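PDB 4H3T: CRISPR-associated protein, Cse1 family from Acidimicrobium ferrooxidans, which probably serves as the large subunit of a type I-E CRISPR Cascade complex, helping to recognise invading DNA and to recruit the Cas3 nuclease. Local coordinates for residues Q325-L330 / P466-L471; L359-V364 / Y381-T386. The protein carries 1 engineered substitution. All coordinates share one frame; numbering follows the deposited sequence.

Contact 1: Q325-L330 / P466-L471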
ATOM      1  N   GLN A 325      -5.259  11.608  -4.632  1.00 40.23           N
ATOM      2  CA  GLN A 325      -4.288  11.041  -5.615  1.00 39.11           C
ATOM      3  C   GLN A 325      -2.960  10.894  -4.841  1.00 43.18           C
ATOM      4  O   GLN A 325      -2.647  11.768  -4.035  1.00 37.47           O
ATOM      5  CB  GLN A 325      -4.128  11.938  -6.810  1.00 40.37           C
ATOM      6  CG  GLN A 325      -5.418  12.092  -7.651  1.00 42.20           C
ATOM      7  CD  GLN A 325      -6.363  13.217  -7.238  1.00 45.38           C
ATOM      8  OE1 GLN A 325      -6.223  13.843  -6.183  1.00 46.30           O
ATOM      9  NE2 GLN A 325      -7.460  13.333  -7.953  1.00 35.16           N
ATOM     10  N   VAL A 326      -2.216   9.850  -5.040  1.00 39.97           N
ATOM     11  CA  VAL A 326      -1.083   9.525  -4.180  1.00 39.40           C
ATOM     12  C   VAL A 326       0.001  10.608  -4.195  1.00 40.56           C
ATOM     13  O   VAL A 326       0.577  10.893  -3.159  1.00 41.12           O
ATOM     14  CB  VAL A 326      -0.448   8.119  -4.451  1.00 45.45           C
ATOM     15  CG1 VAL A 326       0.127   8.010  -5.826  1.00 45.36           C
ATOM     16  CG2 VAL A 326       0.631   7.800  -3.427  1.00 46.57           C
ATOM     17  N   TRP A 327       0.230  11.277  -5.312  1.00 39.75           N
ATOM     18  CA  TRP A 327       1.247  12.364  -5.321  1.00 37.94           C
ATOM     19  C   TRP A 327       0.919  13.562  -4.419  1.00 40.30           C
ATOM     20  O   TRP A 327       1.828  14.288  -4.006  1.00 39.29           O
ATOM     21  CB  TRP A 327       1.510  12.845  -6.754  1.00 37.69           C
ATOM     22  CG  TRP A 327       0.295  13.242  -7.540  1.00 37.64           C
ATOM     23  CD1 TRP A 327      -0.485  12.435  -8.313  1.00 39.87           C
ATOM     24  CD2 TRP A 327      -0.352  14.523  -7.515  1.00 38.08           C
ATOM     25  NE1 TRP A 327      -1.549  13.139  -8.809  1.00 39.61           N
ATOM     26  CE2 TRP A 327      -1.493  14.427  -8.342  1.00 41.67           C
ATOM     27  CE3 TRP A 327       0.028  15.792  -7.025  1.00 39.85           C
ATOM     28  CZ2 TRP A 327      -2.325  15.539  -8.605  1.00 41.78           C
ATOM     29  CZ3 TRP A 327      -0.783  16.886  -7.295  1.00 41.06           C
ATOM     30  CH2 TRP A 327      -1.909  16.761  -8.129  1.00 41.00           C
ATOM     31  N   ARG A 328      -0.368  13.745  -4.028  1.00 37.64           N
ATOM     32  CA  ARG A 328      -0.709  14.793  -3.090  1.00 37.35           C
ATOM     33  C   ARG A 328      -0.057  14.516  -1.699  1.00 42.30           C
ATOM     34  O   ARG A 328       0.131  15.444  -0.940  1.00 43.83           O
ATOM     35  CB  ARG A 328      -2.228  14.971  -3.007  1.00 37.00           C
ATOM     36  CG  ARG A 328      -2.785  15.646  -4.227  1.00 38.59           C
ATOM     37  CD  ARG A 328      -4.282  15.500  -4.347  1.00 35.72           C
ATOM     38  NE  ARG A 328      -5.033  16.131  -3.281  1.00 38.35           N
ATOM     39  CZ  ARG A 328      -6.350  16.125  -3.192  1.00 44.52           C
ATOM     40  NH1 ARG A 328      -7.085  15.454  -4.079  1.00 39.54           N
ATOM     41  NH2 ARG A 328      -6.949  16.744  -2.192  1.00 40.13           N
ATOM     42  N   GLY A 329       0.257  13.262  -1.390  1.00 42.00           N
ATOM     43  CA  GLY A 329       0.920  12.881  -0.156  1.00 42.50           C
ATOM     44  C   GLY A 329       2.383  12.515  -0.423  1.00 49.05           C
ATOM     45  O   GLY A 329       2.942  11.691   0.289  1.00 46.02           O
ATOM     46  N   LEU A 330       3.027  13.088  -1.481  1.00 43.58           N
ATOM     47  CA  LEU A 330       4.425  12.736  -1.786  1.00 42.68           C
ATOM     48  C   LEU A 330       5.370  12.980  -0.573  1.00 45.31           C
ATOM     49  O   LEU A 330       6.260  12.180  -0.303  1.00 43.16           O
ATOM     50  CB  LEU A 330       4.906  13.566  -2.981  1.00 43.09           C
ATOM     51  CG  LEU A 330       6.378  13.308  -3.427  1.00 48.28           C
ATOM     52  CD1 LEU A 330       6.612  11.894  -3.748  1.00 46.58           C
ATOM     53  CD2 LEU A 330       6.712  14.162  -4.630  1.00 49.05           C
ATOM     54  N   PRO A 466      -0.938  15.344 -15.765  1.00 44.62           N
ATOM     55  CA  PRO A 466       0.200  16.278 -15.907  1.00 43.40           C
ATOM     56  C   PRO A 466       1.233  16.177 -14.787  1.00 43.77           C
ATOM     57  O   PRO A 466       2.418  16.223 -15.076  1.00 43.18           O
ATOM     58  CB  PRO A 466      -0.503  17.632 -15.868  1.00 46.78           C
ATOM     59  CG  PRO A 466      -1.817  17.390 -16.400  1.00 48.95           C
ATOM     60  CD  PRO A 466      -2.217  16.084 -15.872  1.00 44.21           C
ATOM     61  N   TYR A 467       0.823  16.008 -13.493  1.00 40.80           N
ATOM     62  CA  TYR A 467       1.804  15.879 -12.408  1.00 39.13           C
ATOM     63  C   TYR A 467       2.662  14.605 -12.590  1.00 41.25           C
ATOM     64  O   TYR A 467       3.868  14.622 -12.432  1.00 41.56           O
ATOM     65  CB  TYR A 467       1.127  15.840 -11.016  1.00 39.23           C
ATOM     66  CG  TYR A 467       2.177  15.850  -9.943  1.00 40.91           C
ATOM     67  CD1 TYR A 467       2.801  17.046  -9.570  1.00 42.32           C
ATOM     68  CD2 TYR A 467       2.740  14.654  -9.480  1.00 39.64           C
ATOM     69  CE1 TYR A 467       3.881  17.052  -8.708  1.00 42.58           C
ATOM     70  CE2 TYR A 467       3.827  14.657  -8.627  1.00 40.60           C
ATOM     71  CZ  TYR A 467       4.352  15.856  -8.187  1.00 42.95           C
ATOM     72  OH  TYR A 467       5.471  15.839  -7.396  1.00 41.34           O
ATOM     73  N   ARG A 468       2.035  13.512 -12.924  1.00 40.80           N
ATOM     74  CA  ARG A 468       2.750  12.239 -13.095  1.00 41.10           C
ATOM     75  C   ARG A 468       3.822  12.321 -14.217  1.00 43.24           C
ATOM     76  O   ARG A 468       4.934  11.766 -14.068  1.00 45.16           O
ATOM     77  CB  ARG A 468       1.749  11.125 -13.370  1.00 40.75           C
ATOM     78  CG  ARG A 468       0.853  10.784 -12.131  1.00 41.64           C
ATOM     79  CD  ARG A 468      -0.263   9.848 -12.551  1.00 39.86           C
ATOM     80  NE  ARG A 468      -1.111   9.535 -11.407  1.00 41.49           N
ATOM     81  CZ  ARG A 468      -0.879   8.609 -10.488  1.00 52.47           C
ATOM     82  NH1 ARG A 468       0.174   7.812 -10.590  1.00 46.13           N
ATOM     83  NH2 ARG A 468      -1.698   8.471  -9.456  1.00 56.74           N
ATOM     84  N   HIS A 469       3.477  12.979 -15.327  1.00 43.11           N
ATOM     85  CA  HIS A 469       4.375  13.261 -16.467  1.00 44.53           C
ATOM     86  C   HIS A 469       5.511  14.171 -16.017  1.00 46.69           C
ATOM     87  O   HIS A 469       6.648  13.956 -16.387  1.00 41.79           O
ATOM     88  CB  HIS A 469       3.618  13.921 -17.643  1.00 48.72           C
ATOM     89  CG  HIS A 469       4.444  14.096 -18.888  1.00 57.80           C
ATOM     90  ND1 HIS A 469       4.682  15.370 -19.448  1.00 63.01           N
ATOM     91  CD2 HIS A 469       4.999  13.157 -19.706  1.00 63.23           C
ATOM     92  CE1 HIS A 469       5.419  15.162 -20.535  1.00 63.77           C
ATOM     93  NE2 HIS A 469       5.635  13.852 -20.744  1.00 64.24           N
ATOM     94  N   PHE A 470       5.199  15.209 -15.255  1.00 43.71           N
ATOM     95  CA  PHE A 470       6.205  16.123 -14.725  1.00 44.26           C
ATOM     96  C   PHE A 470       7.189  15.368 -13.803  1.00 45.35           C
ATOM     97  O   PHE A 470       8.401  15.489 -13.954  1.00 42.29           O
ATOM     98  CB  PHE A 470       5.490  17.294 -13.953  1.00 46.34           C
ATOM     99  CG  PHE A 470       6.271  17.936 -12.833  1.00 46.54           C
ATOM    100  CD1 PHE A 470       7.154  18.976 -13.085  1.00 48.45           C
ATOM    101  CD2 PHE A 470       6.158  17.465 -11.526  1.00 45.16           C
ATOM    102  CE1 PHE A 470       7.951  19.498 -12.055  1.00 48.98           C
ATOM    103  CE2 PHE A 470       6.946  17.967 -10.515  1.00 46.82           C
ATOM    104  CZ  PHE A 470       7.828  18.997 -10.768  1.00 46.72           C
ATOM    105  N   LEU A 471       6.656  14.550 -12.875  1.00 41.66           N
ATOM    106  CA  LEU A 471       7.479  13.819 -11.934  1.00 40.12           C
ATOM    107  C   LEU A 471       8.411  12.819 -12.659  1.00 45.32           C
ATOM    108  O   LEU A 471       9.627  12.795 -12.396  1.00 44.65           O
ATOM    109  CB  LEU A 471       6.579  13.082 -10.911  1.00 38.83           C
ATOM    110  CG  LEU A 471       7.312  12.178  -9.890  1.00 41.28           C
ATOM    111  CD1 LEU A 471       8.185  13.013  -8.990  1.00 42.54           C
ATOM    112  CD2 LEU A 471       6.388  11.438  -8.987  1.00 42.29           C
TER

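Contact 2: L359-V364 / Y381-T386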
ATOM      1  N   LEU A 359      13.920   4.880 -12.892  1.00 48.79           N
ATOM      2  CA  LEU A 359      12.602   4.970 -12.304  1.00 50.92           C
ATOM      3  C   LEU A 359      12.155   3.661 -11.725  1.00 50.32           C
ATOM      4  O   LEU A 359      12.605   2.592 -12.140  1.00 46.86           O
ATOM      5  CB  LEU A 359      11.532   5.354 -13.344  1.00 54.10           C
ATOM      6  CG  LEU A 359      11.770   6.646 -14.128  1.00 63.76           C
ATOM      7  CD1 LEU A 359      11.600   6.392 -15.600  1.00 67.40           C
ATOM      8  CD2 LEU A 359      10.793   7.721 -13.677  1.00 64.22           C
ATOM      9  N   VAL A 360      11.284   3.778 -10.745  1.00 44.39           N
ATOM     10  CA  VAL A 360      10.557   2.642 -10.131  1.00 43.09           C
ATOM     11  C   VAL A 360       9.152   3.072 -10.005  1.00 44.02           C
ATOM     12  O   VAL A 360       8.874   4.267  -9.829  1.00 44.05           O
ATOM     13  CB  VAL A 360      11.112   2.141  -8.788  1.00 45.98           C
ATOM     14  CG1 VAL A 360      12.466   1.463  -8.979  1.00 46.65           C
ATOM     15  CG2 VAL A 360      11.175   3.254  -7.748  1.00 46.60           C
ATOM     16  N   SER A 361       8.258   2.112  -9.996  1.00 40.09           N
ATOM     17  CA  SER A 361       6.867   2.391  -9.759  1.00 42.05           C
ATOM     18  C   SER A 361       6.578   2.031  -8.281  1.00 47.09           C
ATOM     19  O   SER A 361       6.689   0.851  -7.893  1.00 47.27           O
ATOM     20  CB  SER A 361       6.045   1.567 -10.735  1.00 44.24           C
ATOM     21  OG  SER A 361       4.680   1.642 -10.380  1.00 48.95           O
ATOM     22  N   LEU A 362       6.205   3.026  -7.467  1.00 39.13           N
ATOM     23  CA  LEU A 362       5.982   2.785  -6.057  1.00 39.46           C
ATOM     24  C   LEU A 362       4.554   2.372  -5.837  1.00 43.84           C
ATOM     25  O   LEU A 362       3.661   3.131  -6.142  1.00 45.48           O
ATOM     26  CB  LEU A 362       6.297   4.042  -5.225  1.00 39.35           C
ATOM     27  CG  LEU A 362       7.710   4.533  -5.268  1.00 42.44           C
ATOM     28  CD1 LEU A 362       7.848   5.721  -4.397  1.00 43.88           C
ATOM     29  CD2 LEU A 362       8.737   3.399  -4.859  1.00 42.60           C
ATOM     30  N   LEU A 363       4.349   1.183  -5.312  1.00 39.26           N
ATOM     31  CA  LEU A 363       3.029   0.670  -4.969  1.00 37.60           C
ATOM     32  C   LEU A 363       2.758   1.104  -3.564  1.00 39.85           C
ATOM     33  O   LEU A 363       3.538   0.781  -2.695  1.00 39.82           O
ATOM     34  CB  LEU A 363       3.016  -0.852  -5.076  1.00 38.61           C
ATOM     35  CG  LEU A 363       1.765  -1.608  -4.541  1.00 43.67           C
ATOM     36  CD1 LEU A 363       0.479  -1.152  -5.205  1.00 46.13           C
ATOM     37  CD2 LEU A 363       1.952  -3.066  -4.722  1.00 48.33           C
ATOM     38  N   VAL A 364       1.661   1.802  -3.313  1.00 39.65           N
ATOM     39  CA  VAL A 364       1.295   2.225  -1.968  1.00 40.50           C
ATOM     40  C   VAL A 364      -0.048   1.683  -1.595  1.00 42.04           C
ATOM     41  O   VAL A 364      -1.017   1.875  -2.356  1.00 40.45           O
ATOM     42  CB  VAL A 364       1.284   3.803  -2.043  1.00 48.25           C
ATOM     43  CG1 VAL A 364       0.743   4.461  -0.817  1.00 51.41           C
ATOM     44  CG2 VAL A 364       2.673   4.350  -2.359  1.00 47.23           C
ATOM     45  N   TYR A 381      -4.957   2.825  -2.365  1.00 50.27           N
ATOM     46  CA  TYR A 381      -4.245   1.880  -3.233  1.00 51.35           C
ATOM     47  C   TYR A 381      -3.774   2.676  -4.460  1.00 51.30           C
ATOM     48  O   TYR A 381      -4.573   3.401  -5.016  1.00 48.69           O
ATOM     49  CB  TYR A 381      -5.180   0.736  -3.587  1.00 57.63           C
ATOM     50  CG  TYR A 381      -4.805   0.075  -4.885  1.00 70.31           C
ATOM     51  CD1 TYR A 381      -3.573  -0.553  -5.038  1.00 75.08           C
ATOM     52  CD2 TYR A 381      -5.665   0.103  -5.981  1.00 75.21           C
ATOM     53  CE1 TYR A 381      -3.164  -1.060  -6.269  1.00 81.09           C
ATOM     54  CE2 TYR A 381      -5.286  -0.451  -7.210  1.00 78.79           C
ATOM     55  CZ  TYR A 381      -4.020  -1.014  -7.352  1.00 94.96           C
ATOM     56  OH  TYR A 381      -3.568  -1.555  -8.539  1.00104.75           O
ATOM     57  N   ASP A 382      -2.476   2.678  -4.781  1.00 42.19           N
ATOM     58  CA  ASP A 382      -1.991   3.497  -5.905  1.00 40.42           C
ATOM     59  C   ASP A 382      -0.622   3.111  -6.289  1.00 41.99           C
ATOM     60  O   ASP A 382       0.037   2.375  -5.559  1.00 41.05           O
ATOM     61  CB  ASP A 382      -2.019   5.003  -5.500  1.00 45.79           C
ATOM     62  CG  ASP A 382      -2.327   6.030  -6.614  1.00 64.44           C
ATOM     63  OD1 ASP A 382      -2.069   5.718  -7.827  1.00 57.22           O
ATOM     64  OD2 ASP A 382      -2.865   7.140  -6.281  1.00 76.57           O
ATOM     65  N   ARG A 383      -0.229   3.601  -7.454  0.53 42.22           N
ATOM     66  CA  ARG A 383       1.039   3.422  -8.081  0.53 43.05           C
ATOM     67  C   ARG A 383       1.553   4.778  -8.536  0.53 44.28           C
ATOM     68  O   ARG A 383       0.779   5.578  -9.081  0.53 42.44           O
ATOM     69  CB  ARG A 383       0.877   2.452  -9.264  0.53 45.94           C
ATOM     70  CG  ARG A 383      -0.002   1.260  -8.899  0.53 53.53           C
ATOM     71  CD  ARG A 383       0.031   0.145  -9.922  0.53 53.16           C
ATOM     72  NE  ARG A 383       1.058  -0.824  -9.596  0.53 64.45           N
ATOM     73  CZ  ARG A 383       0.879  -2.004  -9.010  0.53 67.72           C
ATOM     74  NH1 ARG A 383       1.916  -2.790  -8.777  0.53 64.95           N
ATOM     75  NH2 ARG A 383      -0.346  -2.416  -8.669  0.53 57.28           N
ATOM     76  N   LEU A 384       2.824   5.080  -8.221  1.00 40.94           N
ATOM     77  CA  LEU A 384       3.421   6.321  -8.621  1.00 39.78           C
ATOM     78  C   LEU A 384       4.766   6.053  -9.283  1.00 40.57           C
ATOM     79  O   LEU A 384       5.679   5.578  -8.624  1.00 41.45           O
ATOM     80  CB  LEU A 384       3.570   7.237  -7.400  1.00 40.45           C
ATOM     81  CG  LEU A 384       4.064   8.667  -7.706  1.00 44.15           C
ATOM     82  CD1 LEU A 384       3.076   9.464  -8.628  1.00 41.60           C
ATOM     83  CD2 LEU A 384       4.352   9.420  -6.440  1.00 44.97           C
ATOM     84  N   ASP A 385       4.916   6.436 -10.544  1.00 41.49           N
ATOM     85  CA  ASP A 385       6.206   6.355 -11.259  1.00 43.79           C
ATOM     86  C   ASP A 385       7.171   7.438 -10.730  1.00 44.59           C
ATOM     87  O   ASP A 385       6.908   8.656 -10.832  1.00 44.44           O
ATOM     88  CB  ASP A 385       5.999   6.466 -12.780  1.00 49.39           C
ATOM     89  CG  ASP A 385       5.384   5.214 -13.442  1.00 75.14           C
ATOM     90  OD1 ASP A 385       5.635   4.087 -12.949  1.00 77.90           O
ATOM     91  OD2 ASP A 385       4.740   5.354 -14.518  1.00 84.40           O
ATOM     92  N   THR A 386       8.199   6.984 -10.015  1.00 40.99           N
ATOM     93  CA  THR A 386       9.089   7.836  -9.273  1.00 42.48           C
ATOM     94  C   THR A 386      10.590   7.689  -9.689  1.00 47.10           C
ATOM     95  O   THR A 386      11.188   6.602  -9.515  1.00 44.57           O
ATOM     96  CB  THR A 386       8.927   7.567  -7.738  1.00 44.95           C
ATOM     97  OG1 THR A 386       7.531   7.665  -7.377  1.00 44.53           O
ATOM     98  CG2 THR A 386       9.688   8.602  -6.898  1.00 41.77           C
TER

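Contact 1: Q325-L330 / P466-L471
Arg328 NH1 has two partners. Gln325 OE1 accepts a hydrogen bond from it at 2.8 Å, in the carbonyl plane and close to the guanidinium plane (N-H...O 166°), while Glu457 on helix 445-473 forms a salt bridge. This grip ties the loop to the helix more than two turns before 466-471; against 466-471 itself the meeting is made by Trp327, its CG between the backbone N and the carbonyl carbon (chi1 53°). Tyr467, with CG anti to its own backbone N, comes over one indole face in an offset stack, centroids 4.6 Å apart and planes at 13°. Its CB stands 3.9 Å from the centroid of the six-membered indole ring, a CH-pi contact, and Tyr467 CD2 reaches Trp327 CG at 3.4 Å. Arg328 CG backs the opposite indole face. Tryptophan suits the place because its NE1 also bonds to Asp464, the carboxylate that pairs with Arg468 NE. Arg468 stretches past Trp327, NE lying 4.3 Å from Trp327 CD1, to give NH1 to Arg383 O and NH2 to Asp382. At the other flank Leu330 CD2 touches Tyr467 OH at 3.5 Å, a hydroxyl bonded to Ala402 O. Replacing Trp327 by an alanine would remove the indole and probably leave Tyr467 without its stacking partner and Asp464 without one donor. Stacked carbon surfaces join loop to helix, while Asp464 and Asp382 probably offset the charge of Arg468 at their rim.

Contact 2: L359-V364 / Y381-T386
Arg383 leaves its strand with CB 4.0 Å from Ser361 OG on the neighbouring strand. CG lies anti to the carbonyl carbon, and in the conformer described here a bend at chi3 (92°) folds the chain alongside Leu363, its non-hydrogen-bonded partner. Leu363 CD1 consequently covers one guanidinium face, 3.9 Å from Arg383 CZ. At the tip, Arg383 NH2 makes a weak bond of 3.3 Å to Tyr381 OH, which lies in the guanidinium plane, and NH1 forms a salt bridge with Glu53. Arginine suits this place because its flat head can lie on leucine while its rim meets polar groups; Leu363 CD1 also touches the edge of the Tyr381 ring.

Beneath these side chains is an antiparallel beta hairpin tied by six backbone hydrogen bonds, two in each of the pairs Val360-Thr386, Leu362-Leu384 and Val364-Asp382. The straightest is Val364 N to Asp382 O, 2.8 Å with 175° at the hydrogen. Leu384 O takes two donors, Leu362 N at 2.9 Å and Thr386 OG1 at 3.1 Å, the hydroxyl standing well above the carbonyl plane. That second bond satisfies a buried threonine hydroxyl and sets OG1 3.6 Å from Leu362 CD1, so threonine serves both strand and apolar packing. The other edge of 359-364 bonds to strand 202-206 through Ser361 and Leu363, making it the middle strand. Val360, Leu362, Val364, Leu384 and Thr386 make one face mainly apolar, its charged exception Asp382 being met by Arg468 and Val326 N; on the other, with Ser361 and Asp385, the apolar Leu363 lies against the Arg383 guanidinium.

Both strands of contact 2 come in sequence between the two halves of contact 1: the order along the chain is 325-330, 359-364, 381-386 and finally 466-471. Their centres lie about 10 Å apart, and the two contacts touch directly. Strand 375-387 is the outermost on its side of the three-stranded antiparallel sheet, and both segments of contact 1 reach it. Asp382 OD2 accepts Val326 N from the loop at 3.1 Å, while Leu471 CD2 of helix 445-473 packs 3.8 Å from Leu384 CD2. Sheet, loop and helix therefore meet in one continuous junction, consistent with the Cse1 family architecture, in which a globular portion abuts a C-terminal helical bundle.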